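Local coordinates for protein glycoside Hydrolase (Bacteroides uniformis, PDB 5T99) that probably hydrolyses beta-galactosidic linkages as a family 2 glycoside hydrolase in the breakdown of agarose-derived sugars by a gut bacterium, at residues 33-38 and 49-54; 178-183 and 279-284; 681-686 and 705-710; 752-757 and 804-809. All blocks are in the same frame, centred on the assembly; numbering follows the deposited sequence.

Contact 1 (33-38 and 49-54); sequences NWRFFK and FDDDSW
Trp54 packs against two side chains of strand 34-38, Arg35 and Phe37; the Phe37 side chain crosses it at about a right angle. Phe37 CB sits 3.6 Å from the centroid of the six-membered ring of Trp54, over the middle of the face, a CH-pi contact. Because CG stands anti to the backbone N (chi1 -179°), the phenyl ring is carried past the indole, and the two rings, near parallel, barely overlap. Asp51 CB of the same loop lies near the rim of the opposite face.

Arg35 takes another course. Its CB rests 3.8 Å from Trp54 CE3, then the chain bends at chi2 (-71°) and swings the guanidinium over the loop 49-54. NH1 gives a hydrogen bond of 3.1 Å to Trp54 O, which lies in the guanidinium plane, and a weak one to Asp52 O. Asp51 O lies over a guanidinium face, while NH2 and Asp52 OD2 form a long salt bridge of 3.8 Å. Cut back to an alanine here, the residue would keep its CB on the indole, but the carbonyls of Trp54 and Asp52 would probably lose their donor and the Asp52 carboxylate its long-range partner.

Asp51 itself pairs with Arg89 on strand 86-93. In this family 2 sugar-binding beta-sandwich the chemistry implies a loop fastened through backbone carbonyls and an aromatic face; the long Asp52 pair probably adds only a modest electrostatic term.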
# COMPACT_ATOMS: atom_id res chain seq x y z
N ASN A 33 -21.19 13.38 -6.79
CA ASN A 33 -21.74 14.44 -7.65
C ASN A 33 -20.80 15.62 -7.88
O ASN A 33 -21.11 16.75 -7.52
CB ASN A 33 -23.11 14.92 -7.12
CG ASN A 33 -24.12 13.78 -7.01
OD1 ASN A 33 -24.33 13.03 -7.95
ND2 ASN A 33 -24.74 13.66 -5.84
N TRP A 34 -19.65 15.34 -8.49
CA TRP A 34 -18.74 16.37 -8.96
C TRP A 34 -18.78 16.50 -10.48
O TRP A 34 -19.27 15.62 -11.19
CB TRP A 34 -17.29 16.05 -8.53
CG TRP A 34 -17.03 16.17 -7.07
CD1 TRP A 34 -17.42 15.29 -6.10
CD2 TRP A 34 -16.30 17.20 -6.40
NE1 TRP A 34 -16.98 15.72 -4.87
CE2 TRP A 34 -16.29 16.89 -5.02
CE3 TRP A 34 -15.66 18.37 -6.84
CZ2 TRP A 34 -15.67 17.70 -4.07
CZ3 TRP A 34 -15.04 19.18 -5.89
CH2 TRP A 34 -15.05 18.84 -4.52
N ARG A 35 -18.25 17.63 -10.95
CA ARG A 35 -17.95 17.87 -12.36
C ARG A 35 -16.43 17.91 -12.55
O ARG A 35 -15.72 18.52 -11.72
CB ARG A 35 -18.54 19.21 -12.79
CG ARG A 35 -20.04 19.33 -12.59
CD ARG A 35 -20.78 18.45 -13.58
NE ARG A 35 -22.19 18.83 -13.62
CZ ARG A 35 -22.99 18.78 -14.69
NH1 ARG A 35 -22.55 18.37 -15.89
NH2 ARG A 35 -24.26 19.14 -14.56
N PHE A 36 -15.95 17.27 -13.61
CA PHE A 36 -14.51 17.22 -13.95
C PHE A 36 -14.25 17.70 -15.38
O PHE A 36 -15.03 17.43 -16.30
CB PHE A 36 -13.95 15.80 -13.77
CG PHE A 36 -12.53 15.61 -14.27
CD1 PHE A 36 -11.46 16.23 -13.62
CD2 PHE A 36 -12.26 14.82 -15.38
CE1 PHE A 36 -10.15 16.07 -14.07
CE2 PHE A 36 -10.96 14.65 -15.84
CZ PHE A 36 -9.90 15.27 -15.18
N PHE A 37 -13.14 18.41 -15.55
CA PHE A 37 -12.64 18.82 -16.85
C PHE A 37 -11.11 18.75 -16.87
O PHE A 37 -10.45 19.43 -16.09
CB PHE A 37 -13.11 20.25 -17.17
CG PHE A 37 -12.66 20.75 -18.52
CD1 PHE A 37 -11.53 21.56 -18.64
CD2 PHE A 37 -13.36 20.38 -19.68
CE1 PHE A 37 -11.11 22.01 -19.88
CE2 PHE A 37 -12.94 20.83 -20.92
CZ PHE A 37 -11.82 21.65 -21.03
N LYS A 38 -10.57 17.91 -17.76
CA LYS A 38 -9.13 17.82 -18.01
C LYS A 38 -8.70 18.92 -18.97
O LYS A 38 -9.10 18.91 -20.12
CB LYS A 38 -8.78 16.46 -18.60
CG LYS A 38 -7.29 16.23 -18.82
CD LYS A 38 -7.02 14.84 -19.35
CE LYS A 38 -5.53 14.63 -19.59
NZ LYS A 38 -5.26 13.43 -20.43
N PHE A 49 -19.73 30.42 -13.38
CA PHE A 49 -19.19 29.63 -14.49
C PHE A 49 -20.16 28.50 -14.88
O PHE A 49 -20.83 27.94 -14.01
CB PHE A 49 -17.80 29.07 -14.13
CG PHE A 49 -17.19 28.24 -15.23
CD1 PHE A 49 -16.41 28.83 -16.23
CD2 PHE A 49 -17.39 26.86 -15.27
CE1 PHE A 49 -15.85 28.06 -17.23
CE2 PHE A 49 -16.83 26.08 -16.28
CZ PHE A 49 -16.07 26.68 -17.26
N ASP A 50 -20.22 28.18 -16.17
CA ASP A 50 -21.14 27.17 -16.70
C ASP A 50 -20.38 25.86 -16.93
O ASP A 50 -19.64 25.72 -17.91
CB ASP A 50 -21.78 27.69 -18.00
CG ASP A 50 -22.76 26.69 -18.64
OD1 ASP A 50 -23.22 25.73 -17.98
OD2 ASP A 50 -23.08 26.89 -19.83
N ASP A 51 -20.57 24.91 -16.02
CA ASP A 51 -19.92 23.59 -16.09
C ASP A 51 -20.88 22.48 -16.53
O ASP A 51 -20.66 21.30 -16.21
CB ASP A 51 -19.26 23.24 -14.74
CG ASP A 51 -20.25 23.18 -13.56
OD1 ASP A 51 -21.49 23.28 -13.74
OD2 ASP A 51 -19.76 23.07 -12.43
N ASP A 52 -21.93 22.84 -17.28
CA ASP A 52 -22.96 21.87 -17.68
C ASP A 52 -22.46 20.84 -18.71
O ASP A 52 -22.99 19.73 -18.77
CB ASP A 52 -24.20 22.61 -18.21
CG ASP A 52 -25.44 21.72 -18.24
OD1 ASP A 52 -25.94 21.43 -19.35
OD2 ASP A 52 -25.91 21.32 -17.15
N SER A 53 -21.45 21.19 -19.50
CA SER A 53 -20.84 20.25 -20.45
C SER A 53 -19.83 19.29 -19.79
O SER A 53 -19.49 18.27 -20.38
CB SER A 53 -20.13 21.01 -21.57
OG SER A 53 -19.09 21.83 -21.04
N TRP A 54 -19.36 19.64 -18.59
CA TRP A 54 -18.31 18.88 -17.89
C TRP A 54 -18.80 17.47 -17.52
O TRP A 54 -19.96 17.28 -17.15
CB TRP A 54 -17.86 19.60 -16.60
CG TRP A 54 -17.06 20.87 -16.81
CD1 TRP A 54 -17.04 21.67 -17.91
CD2 TRP A 54 -16.18 21.48 -15.86
NE1 TRP A 54 -16.19 22.72 -17.71
CE2 TRP A 54 -15.64 22.63 -16.47
CE3 TRP A 54 -15.77 21.15 -14.55
CZ2 TRP A 54 -14.73 23.48 -15.81
CZ3 TRP A 54 -14.87 21.99 -13.90
CH2 TRP A 54 -14.36 23.14 -14.53

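Contact 2 (178-183 and 279-284); sequences NKVYIP and DLTDTY
Ile182 presses against Tyr284 in the close-packed part of this contact. Its CG2 methyl stands over the centre of the phenol ring, 3.7 Å from the centroid and 13° off the normal, while CD1 reaches Tyr284 CB at 3.6 Å. With Ile182 CG1 anti to the carbonyl carbon (chi1 -64°), the two branches part, one to the ring and the other to its root. A glycine in place of Tyr284 would take away the ring, and Ile182 CG2 would probably be left facing a gap, with the weak link from the phenol OH to Gly186 N lost as well.

Next to this apolar patch, Asp282 OD2 accepts from Ile182 N at 2.9 Å, a nearly straight bond that meets the carboxylate on its anti side. The buried Thr281 belongs to the same tight region: its OG1 donates to Val180 O at 2.8 Å, from above the carbonyl plane. Strands 180-194 and 279-288 are outermost strands of two antiparallel sheets in the region assigned to the family 2 immunoglobulin-like beta-sandwich domain, so side chains here bridge from sheet to sheet.

The looser side is that of the partly exposed Asn178. Its ND2 gives Thr281 O a nearly straight bond of 2.8 Å; the acceptor lies close to the amide plane, while the donor stands tilted from the carbonyl plane. A water that accepts from Asn178 N at 3.0 Å also lies against this carbonyl.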
# COMPACT_ATOMS: atom_id res chain seq x y z
N ASN A 178 -20.73 21.64 15.79
CA ASN A 178 -21.12 22.76 16.67
C ASN A 178 -19.86 23.54 17.01
O ASN A 178 -18.75 23.09 16.70
CB ASN A 178 -21.81 22.26 17.94
CG ASN A 178 -23.10 21.52 17.64
OD1 ASN A 178 -24.02 22.08 17.05
ND2 ASN A 178 -23.16 20.25 18.02
N LYS A 179 -20.02 24.69 17.65
CA LYS A 179 -18.89 25.60 17.87
C LYS A 179 -17.91 25.19 19.00
O LYS A 179 -16.86 25.84 19.18
CB LYS A 179 -19.40 27.02 18.06
CG LYS A 179 -19.98 27.59 16.77
CD LYS A 179 -20.46 29.01 16.95
CE LYS A 179 -21.19 29.51 15.71
NZ LYS A 179 -21.25 31.00 15.66
N VAL A 180 -18.24 24.13 19.75
CA VAL A 180 -17.29 23.45 20.62
C VAL A 180 -17.08 22.04 20.07
O VAL A 180 -18.00 21.22 20.06
CB VAL A 180 -17.77 23.39 22.08
CG1 VAL A 180 -16.67 22.85 22.98
CG2 VAL A 180 -18.20 24.78 22.56
N TYR A 181 -15.86 21.75 19.62
CA TYR A 181 -15.58 20.50 18.91
C TYR A 181 -14.10 20.14 18.88
O TYR A 181 -13.22 20.98 19.11
CB TYR A 181 -16.08 20.59 17.45
CG TYR A 181 -15.28 21.59 16.63
CD1 TYR A 181 -14.30 21.17 15.73
CD2 TYR A 181 -15.46 22.96 16.79
CE1 TYR A 181 -13.56 22.08 15.00
CE2 TYR A 181 -14.72 23.89 16.07
CZ TYR A 181 -13.77 23.45 15.18
OH TYR A 181 -13.04 24.38 14.47
N ILE A 182 -13.87 18.88 18.52
CA ILE A 182 -12.53 18.33 18.30
C ILE A 182 -12.10 18.61 16.85
O ILE A 182 -12.73 18.10 15.93
CB ILE A 182 -12.53 16.81 18.60
CG1 ILE A 182 -12.83 16.57 20.09
CG2 ILE A 182 -11.21 16.16 18.22
CD1 ILE A 182 -13.35 15.18 20.39
N PRO A 183 -11.03 19.42 16.64
CA PRO A 183 -10.53 19.74 15.28
C PRO A 183 -9.78 18.57 14.68
O PRO A 183 -9.70 17.51 15.33
CB PRO A 183 -9.61 20.92 15.51
CG PRO A 183 -9.08 20.70 16.89
CD PRO A 183 -10.18 20.03 17.67
N ASP A 279 -25.42 19.31 27.49
CA ASP A 279 -25.57 19.18 26.04
C ASP A 279 -24.35 18.55 25.39
O ASP A 279 -23.24 19.03 25.59
CB ASP A 279 -25.81 20.55 25.39
CG ASP A 279 -26.98 21.31 26.00
OD1 ASP A 279 -28.05 20.72 26.17
OD2 ASP A 279 -26.81 22.52 26.31
N LEU A 280 -24.56 17.51 24.59
CA LEU A 280 -23.53 16.97 23.70
C LEU A 280 -23.24 17.97 22.59
O LEU A 280 -24.17 18.44 21.94
CB LEU A 280 -24.05 15.67 23.07
CG LEU A 280 -23.12 14.89 22.12
CD1 LEU A 280 -21.92 14.32 22.84
CD2 LEU A 280 -23.89 13.75 21.46
N THR A 281 -21.97 18.30 22.37
CA THR A 281 -21.57 19.16 21.26
C THR A 281 -20.85 18.46 20.11
O THR A 281 -20.87 18.96 18.99
CB THR A 281 -20.66 20.31 21.73
OG1 THR A 281 -19.37 19.80 22.09
CG2 THR A 281 -21.30 21.03 22.90
N ASP A 282 -20.21 17.32 20.38
CA ASP A 282 -19.41 16.64 19.36
C ASP A 282 -19.15 15.18 19.72
O ASP A 282 -19.11 14.81 20.89
CB ASP A 282 -18.07 17.37 19.18
CG ASP A 282 -17.35 16.96 17.92
OD1 ASP A 282 -18.00 16.46 16.97
OD2 ASP A 282 -16.12 17.13 17.88
N THR A 283 -18.99 14.37 18.67
CA THR A 283 -18.67 12.95 18.79
C THR A 283 -17.56 12.68 17.80
O THR A 283 -17.68 13.08 16.64
CB THR A 283 -19.87 12.05 18.48
OG1 THR A 283 -20.94 12.31 19.39
CG2 THR A 283 -19.49 10.57 18.59
N TYR A 284 -16.51 12.00 18.24
CA TYR A 284 -15.29 11.82 17.45
C TYR A 284 -14.73 10.43 17.71
O TYR A 284 -14.43 10.08 18.85
CB TYR A 284 -14.28 12.87 17.85
CG TYR A 284 -13.03 12.98 17.00
CD1 TYR A 284 -12.95 13.90 15.94
CD2 TYR A 284 -11.91 12.20 17.27
CE1 TYR A 284 -11.79 14.03 15.18
CE2 TYR A 284 -10.75 12.32 16.51
CZ TYR A 284 -10.70 13.23 15.47
OH TYR A 284 -9.55 13.35 14.72
O HOH W 1 -19.93 18.89 16.59

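Contact 3 (681-686 and 705-710); sequences VPFEPG and IRTAGK
Thr707 and Gly686, the residues with most surface buried here, join two backbone segments where strand 699-706 ends beside the link that leads from strand 677-682 into strand 687-693, in the beta-sandwich that includes the DUF4982 domain. The directions of the touching parts are 98° apart, so the segments meet crosswise, and a single residue pair carries both hydrogen bonds.

Gly686 N donates to Thr707 OG1 at 2.8 Å in a nearly straight bond, and Thr707 N answers by donating to Gly686 O, also at 2.8 Å and almost in line with the carbonyl bond. Thr707 thus offers its hydroxyl and its amide to the N and O of one glycine. The hydroxyl reaches the glycine because chi1 of -48° puts OG1 beside the backbone N and on the same side as the amide. Trp619 O is a further partner of OG1, which ties this pair to a neighbouring loop.

At Gly686 phi is positive (124°), and a CB there would be jammed against the carbonyl oxygen of Pro685, which accounts for the absence of a side chain. Pro685 CB lies alongside, 3.7 Å from Thr707 OG1. Phe683, whose ring meets Trp619 edge-to-face, brings CZ up to the same hydroxyl.

Arg706 sends its extended chain away to a salt bridge with Glu687. Its backbone still takes part, for Arg706 CA makes a CA-H...O contact of 3.4 Å with Gly686 O.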
# COMPACT_ATOMS: atom_id res chain seq x y z
N VAL A 681 17.44 -31.15 -17.03
CA VAL A 681 16.54 -32.15 -17.58
C VAL A 681 16.51 -32.04 -19.10
O VAL A 681 16.19 -30.98 -19.62
CB VAL A 681 15.11 -31.95 -17.04
CG1 VAL A 681 14.19 -33.09 -17.48
CG2 VAL A 681 15.13 -31.83 -15.52
N PRO A 682 16.88 -33.13 -19.82
CA PRO A 682 16.61 -33.15 -21.26
C PRO A 682 15.11 -33.25 -21.52
O PRO A 682 14.43 -34.11 -20.94
CB PRO A 682 17.35 -34.40 -21.74
CG PRO A 682 18.42 -34.62 -20.72
CD PRO A 682 17.77 -34.23 -19.42
N PHE A 683 14.59 -32.36 -22.36
CA PHE A 683 13.15 -32.25 -22.56
C PHE A 683 12.55 -33.40 -23.36
O PHE A 683 12.71 -33.47 -24.59
CB PHE A 683 12.79 -30.92 -23.23
CG PHE A 683 11.32 -30.76 -23.45
CD1 PHE A 683 10.49 -30.46 -22.38
CD2 PHE A 683 10.76 -30.93 -24.70
CE1 PHE A 683 9.12 -30.32 -22.57
CE2 PHE A 683 9.39 -30.80 -24.90
CZ PHE A 683 8.57 -30.50 -23.83
N GLU A 684 11.88 -34.32 -22.66
CA GLU A 684 10.88 -35.20 -23.27
C GLU A 684 9.53 -34.60 -22.83
O GLU A 684 9.38 -34.25 -21.66
CB GLU A 684 11.06 -36.64 -22.77
N PRO A 685 8.57 -34.45 -23.76
CA PRO A 685 7.28 -33.87 -23.36
C PRO A 685 6.43 -34.80 -22.50
O PRO A 685 6.77 -35.97 -22.34
CB PRO A 685 6.58 -33.58 -24.70
CG PRO A 685 7.19 -34.53 -25.65
CD PRO A 685 8.61 -34.73 -25.20
N GLY A 686 5.35 -34.26 -21.94
CA GLY A 686 4.44 -34.99 -21.04
C GLY A 686 4.29 -34.27 -19.71
O GLY A 686 3.96 -33.07 -19.69
N ILE A 705 3.40 -30.23 -13.46
CA ILE A 705 3.17 -29.41 -14.67
C ILE A 705 3.15 -30.29 -15.92
O ILE A 705 3.86 -31.30 -15.99
CB ILE A 705 4.19 -28.25 -14.84
CG1 ILE A 705 5.64 -28.76 -14.86
CG2 ILE A 705 4.00 -27.21 -13.74
CD1 ILE A 705 6.64 -27.70 -15.27
N ARG A 706 2.36 -29.88 -16.90
CA ARG A 706 2.16 -30.66 -18.12
C ARG A 706 2.48 -29.83 -19.36
O ARG A 706 2.18 -28.63 -19.40
CB ARG A 706 0.71 -31.16 -18.19
CG ARG A 706 0.41 -32.20 -17.12
CD ARG A 706 -1.00 -32.73 -17.22
NE ARG A 706 -1.28 -33.75 -16.20
CZ ARG A 706 -1.57 -33.50 -14.92
NH1 ARG A 706 -1.62 -32.25 -14.44
NH2 ARG A 706 -1.81 -34.52 -14.09
N THR A 707 3.11 -30.47 -20.35
CA THR A 707 3.21 -29.92 -21.70
C THR A 707 1.78 -29.70 -22.18
O THR A 707 1.01 -30.65 -22.24
CB THR A 707 3.88 -30.91 -22.68
OG1 THR A 707 5.09 -31.45 -22.10
CG2 THR A 707 4.20 -30.24 -24.00
N ALA A 708 1.41 -28.45 -22.45
CA ALA A 708 0.05 -28.13 -22.91
C ALA A 708 -0.01 -28.10 -24.43
O ALA A 708 0.97 -27.80 -25.08
CB ALA A 708 -0.39 -26.79 -22.35
N GLY A 709 -1.19 -28.42 -24.97
CA GLY A 709 -1.44 -28.34 -26.41
C GLY A 709 -1.88 -26.96 -26.86
O GLY A 709 -1.65 -25.97 -26.17
N LYS A 710 -2.52 -26.92 -28.03
CA LYS A 710 -2.99 -25.67 -28.63
C LYS A 710 -4.09 -25.05 -27.75
O LYS A 710 -4.84 -25.78 -27.10
CB LYS A 710 -3.54 -25.92 -30.05

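Contact 4 (752-757 and 804-809); sequences VEFSVE and ITATSK
An antiparallel strand pair inside a five-stranded mixed sheet makes this contact: strands 751-758 and 800-807 are neighbours, and the axes of 752-757 and 804-807 approach to 4.7 Å. Glu753 with Thr807 and Ser755 with Thr805 are hydrogen-bonded pairs. Glu753 N meets Thr807 O at 2.7 Å with an angle of 174°, and Thr807 N returns a bond to Glu753 O; Ser755 and Thr805 exchange the same two bonds, with Thr805 N to Ser755 O at 2.8 Å.

Of the non-hydrogen-bonded pairs, Phe754 with Ala806 falls between these two and Val756 with Ile804 beyond Ser755 and Thr805; their side chains share the other face. This sheet is one layer of a beta-sandwich in the family 2 C-terminal domain 5, and that apolar face is turned to strands 787-793 and 730-738, with Leu790 touching both Phe754 and Ile804. In Ile804, chi2 of -51° turns CD1 back toward Val756 CG1, at 3.6 Å. Phe754 CD1 lies 3.8 Å from Ala806 CB, where the small methyl accommodates the ring.

On the face of Glu753, Ser755 and the threonines, which is more exposed, Thr807 OG1 lies 3.6 Å from Glu753 CB.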
# COMPACT_ATOMS: atom_id res chain seq x y z
N VAL A 752 -8.79 -11.61 -25.39
CA VAL A 752 -10.05 -11.99 -24.78
C VAL A 752 -10.95 -10.76 -24.67
O VAL A 752 -10.48 -9.69 -24.33
CB VAL A 752 -9.81 -12.64 -23.40
CG1 VAL A 752 -11.13 -13.10 -22.77
CG2 VAL A 752 -8.83 -13.80 -23.54
N GLU A 753 -12.23 -10.93 -24.98
CA GLU A 753 -13.21 -9.84 -24.91
C GLU A 753 -14.19 -10.14 -23.79
O GLU A 753 -14.47 -11.30 -23.51
CB GLU A 753 -13.95 -9.66 -26.24
CG GLU A 753 -13.01 -9.59 -27.45
CD GLU A 753 -13.40 -8.59 -28.52
OE1 GLU A 753 -12.77 -8.62 -29.60
OE2 GLU A 753 -14.30 -7.76 -28.29
N PHE A 754 -14.68 -9.10 -23.14
CA PHE A 754 -15.47 -9.28 -21.93
C PHE A 754 -16.77 -8.52 -22.00
O PHE A 754 -16.84 -7.39 -22.49
CB PHE A 754 -14.68 -8.85 -20.70
CG PHE A 754 -13.35 -9.56 -20.54
CD1 PHE A 754 -13.30 -10.83 -19.99
CD2 PHE A 754 -12.17 -8.94 -20.93
CE1 PHE A 754 -12.09 -11.48 -19.83
CE2 PHE A 754 -10.96 -9.59 -20.78
CZ PHE A 754 -10.92 -10.86 -20.23
N SER A 755 -17.81 -9.15 -21.49
CA SER A 755 -19.13 -8.58 -21.43
C SER A 755 -19.63 -8.83 -20.01
O SER A 755 -19.46 -9.93 -19.47
CB SER A 755 -20.01 -9.23 -22.52
OG SER A 755 -21.39 -9.05 -22.29
N VAL A 756 -20.20 -7.79 -19.40
CA VAL A 756 -20.70 -7.85 -18.03
C VAL A 756 -22.12 -7.31 -17.99
O VAL A 756 -22.36 -6.17 -18.40
CB VAL A 756 -19.78 -7.03 -17.09
CG1 VAL A 756 -20.28 -7.08 -15.65
CG2 VAL A 756 -18.35 -7.54 -17.20
N GLU A 757 -23.06 -8.13 -17.51
CA GLU A 757 -24.49 -7.82 -17.52
C GLU A 757 -25.07 -8.02 -16.12
O GLU A 757 -24.57 -8.84 -15.35
CB GLU A 757 -25.26 -8.74 -18.49
CG GLU A 757 -24.67 -8.93 -19.89
CD GLU A 757 -25.28 -8.01 -20.94
OE1 GLU A 757 -25.73 -8.53 -21.99
OE2 GLU A 757 -25.30 -6.77 -20.73
N ILE A 804 -20.99 -12.54 -16.22
CA ILE A 804 -19.81 -12.26 -17.01
C ILE A 804 -19.74 -13.25 -18.18
O ILE A 804 -20.03 -14.43 -18.01
CB ILE A 804 -18.51 -12.42 -16.18
CG1 ILE A 804 -18.65 -11.78 -14.78
CG2 ILE A 804 -17.31 -11.86 -16.93
CD1 ILE A 804 -19.16 -10.35 -14.76
N THR A 805 -19.32 -12.75 -19.34
CA THR A 805 -19.06 -13.58 -20.51
C THR A 805 -17.70 -13.20 -21.08
O THR A 805 -17.44 -12.02 -21.33
CB THR A 805 -20.17 -13.40 -21.56
OG1 THR A 805 -21.41 -13.86 -21.02
CG2 THR A 805 -19.87 -14.17 -22.85
N ALA A 806 -16.83 -14.19 -21.26
CA ALA A 806 -15.50 -14.00 -21.83
C ALA A 806 -15.37 -14.82 -23.11
O ALA A 806 -15.55 -16.04 -23.08
CB ALA A 806 -14.41 -14.39 -20.84
N THR A 807 -15.06 -14.13 -24.21
CA THR A 807 -14.96 -14.72 -25.54
C THR A 807 -13.59 -14.41 -26.11
O THR A 807 -12.93 -13.47 -25.69
CB THR A 807 -16.02 -14.14 -26.49
OG1 THR A 807 -15.79 -12.75 -26.69
CG2 THR A 807 -17.42 -14.33 -25.93
N SER A 808 -13.19 -15.21 -27.09
CA SER A 808 -11.91 -15.07 -27.77
C SER A 808 -11.98 -15.86 -29.08
O SER A 808 -12.49 -16.98 -29.09
CB SER A 808 -10.77 -15.59 -26.87
OG SER A 808 -9.49 -15.35 -27.43
N LYS A 809 -11.51 -15.27 -30.17
CA LYS A 809 -11.60 -15.91 -31.49
C LYS A 809 -10.99 -17.32 -31.52
O LYS A 809 -9.80 -17.50 -31.26
CB LYS A 809 -11.00 -15.01 -32.58
CG LYS A 809 -11.94 -13.87 -32.97
CD LYS A 809 -11.23 -12.72 -33.69
CE LYS A 809 -12.21 -11.58 -33.98
NZ LYS A 809 -11.52 -10.27 -34.22

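In the fold
The four contacts follow one another along the chain, and none touches another. Contacts 1, 2 and 4 are partly buried; contact 3 is a surface contact and buries the least area. Only contact 4 pairs two neighbouring strands of one sheet, so backbone bonds dominate it. Contact 1 fastens a loop to the strand just before it, by an arginine and an aromatic face, whereas contact 2 joins strands of different sheets through side-chain bonds, a water and an isoleucine on a tyrosine face. Contact 3 relies on one threonine-glycine pair. Contacts 3 and 4 come nearest, about 10 Å between closest atoms; contacts 2 and 3 lie on opposite sides of the chain's centre, their centres about 69 Å apart.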